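PDB 4MLG: beta-xylosidase from Uncultured organism, which hydrolyses xylo-oligosaccharides as a glycoside hydrolase family 43 beta-xylosidase, probably releasing xylose from their non-reducing ends. Local coordinates for the interface of chains A and B. Numbering follows the deposited sequence. Chains: chain A/B, Beta-xylosidase.

The interface of chains A and B. Residues chain A 107, 109, 132, 162; chain B 103, 105, 107, 109.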
loop_
_atom_site.group_PDB
_atom_site.type_symbol
_atom_site.label_atom_id
_atom_site.label_comp_id
_atom_site.label_asym_id
_atom_site.label_seq_id
_atom_site.Cartn_x
_atom_site.Cartn_y
_atom_site.Cartn_z
ATOM N N ILE A 107 -3.821 -3.183 4.201
ATOM C CA ILE A 107 -3.019 -2.038 4.613
ATOM C C ILE A 107 -3.905 -0.800 4.685
ATOM O O ILE A 107 -4.591 -0.466 3.716
ATOM C CB ILE A 107 -1.857 -1.780 3.637
ATOM C CG1 ILE A 107 -0.994 -3.034 3.493
ATOM C CG2 ILE A 107 -1.015 -0.606 4.106
ATOM C CD1 ILE A 107 0.179 -2.869 2.547
ATOM N N ARG A 109 -5.335 2.615 4.278
ATOM C CA ARG A 109 -5.158 3.751 3.386
ATOM C C ARG A 109 -6.260 4.757 3.674
ATOM O O ARG A 109 -7.175 4.479 4.452
ATOM C CB ARG A 109 -5.227 3.308 1.923
ATOM C CG ARG A 109 -4.203 2.255 1.524
ATOM C CD ARG A 109 -2.782 2.784 1.629
ATOM N NE ARG A 109 -1.821 1.904 0.969
ATOM C CZ ARG A 109 -0.516 2.144 0.896
ATOM N NH1 ARG A 109 -0.008 3.238 1.446
ATOM N NH2 ARG A 109 0.285 1.289 0.273
ATOM N N SER A 132 -0.797 7.809 1.221
ATOM C CA SER A 132 -1.573 7.763 2.457
ATOM C C SER A 132 -1.357 6.459 3.217
ATOM O O SER A 132 -1.146 5.404 2.616
ATOM C CB SER A 132 -3.061 7.950 2.161
ATOM O OG SER A 132 -3.543 6.917 1.320
ATOM N N TYR A 162 5.461 2.307 10.024
ATOM C CA TYR A 162 6.080 3.327 9.184
ATOM C C TYR A 162 7.072 4.206 9.942
ATOM O O TYR A 162 6.843 4.578 11.093
ATOM C CB TYR A 162 5.003 4.208 8.538
ATOM C CG TYR A 162 3.957 3.441 7.759
ATOM C CD1 TYR A 162 4.092 3.232 6.392
ATOM C CD2 TYR A 162 2.832 2.929 8.391
ATOM C CE1 TYR A 162 3.137 2.531 5.679
ATOM C CE2 TYR A 162 1.872 2.228 7.686
ATOM C CZ TYR A 162 2.030 2.032 6.332
ATOM O OH TYR A 162 1.074 1.335 5.630
ATOM N N ASP B 103 5.586 2.489 -4.022
ATOM C CA ASP B 103 4.740 3.673 -3.926
ATOM C C ASP B 103 5.407 4.754 -3.080
ATOM O O ASP B 103 6.583 4.646 -2.732
ATOM C CB ASP B 103 3.353 3.325 -3.372
ATOM C CG ASP B 103 3.413 2.559 -2.059
ATOM O OD1 ASP B 103 4.421 2.674 -1.330
ATOM O OD2 ASP B 103 2.438 1.841 -1.753
ATOM N N ASN B 105 5.129 5.185 -0.185
ATOM C CA ASN B 105 5.373 4.615 1.133
ATOM C C ASN B 105 6.428 3.512 1.081
ATOM O O ASN B 105 6.577 2.740 2.033
ATOM C CB ASN B 105 4.073 4.068 1.721
ATOM C CG ASN B 105 2.991 5.123 1.826
ATOM O OD1 ASN B 105 1.981 5.065 1.124
ATOM N ND2 ASN B 105 3.195 6.095 2.708
ATOM N N ILE B 107 6.310 0.884 -0.554
ATOM C CA ILE B 107 5.669 -0.418 -0.663
ATOM C C ILE B 107 5.547 -0.795 -2.133
ATOM O O ILE B 107 4.960 -0.055 -2.924
ATOM C CB ILE B 107 4.269 -0.411 -0.030
ATOM C CG1 ILE B 107 4.346 0.047 1.428
ATOM C CG2 ILE B 107 3.633 -1.786 -0.132
ATOM C CD1 ILE B 107 2.999 0.105 2.122
ATOM N N ARG B 109 4.330 -1.903 -5.459
ATOM C CA ARG B 109 3.053 -2.103 -6.125
ATOM C C ARG B 109 3.311 -2.371 -7.604
ATOM O O ARG B 109 4.436 -2.221 -8.079
ATOM C CB ARG B 109 2.164 -0.868 -5.968
ATOM C CG ARG B 109 2.104 -0.296 -4.555
ATOM C CD ARG B 109 1.574 -1.308 -3.549
ATOM N NE ARG B 109 0.341 -1.946 -4.002
ATOM C CZ ARG B 109 -0.869 -1.407 -3.888
ATOM N NH1 ARG B 109 -1.018 -0.209 -3.338
ATOM N NH2 ARG B 109 -1.933 -2.065 -4.327
#
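A:Arg109 reaches across to the loop of chain B that carries B:Asp103 and B:Asn105, and its two terminal nitrogens divide the work. NH2 makes a salt bridge with the carboxylate oxygen OD2 of B:Asp103 at 3.0 Å; the guanidinium and carboxylate planes stand 88° apart, and as a hydrogen bond the pair is weak, so charge probably matters more than direction. NH1 gives a hydrogen bond of 2.7 Å to OD1 of B:Asn105, a neutral amide oxygen, arriving from above the carbonyl plane. The forked guanidinium suits this place: while NH2 meets the carboxylate, NH1 also bonds the backbone carbonyl O of A:Ser132 at 2.7 Å nearly in the guanidinium plane, which helps fix the group's rotation. Replacing A:Arg109 with an alanine would probably leave the B:Asp103 carboxylate without its cationic mate across the interface and B:Asn105 OD1 without this donor. B:Arg109, folded differently from A:Arg109, brings NH1 to 4.1 Å from A:Arg109 NH2, like charges that B:Asp103 may help offset.

Within chain B, B:Asp103 OD1 accepts hydrogen bonds from the backbone N-H groups of B:Asn105 and B:Ile107, from opposite faces of its plane. With CG between the backbone N and carbonyl carbon (chi1 53°), the short acid both braces the loop and presents OD2 to the partner.

Branched isoleucines supply the apolar contact: A:Ile107 and B:Ile107 meet tip to tip, CD1 to CD1 at 4.1 Å, while A:Ile107 CG2 lies over the guanidinium's rim. B:Ile107 CD1 also nears the hydroxyl of A:Tyr162, a side chain long enough to reach it.

The patch belongs to a two-fold interface between beta-propellers, possibly a crystal contact, formed by loops, the start of strand 108-115 and short strand 162-163.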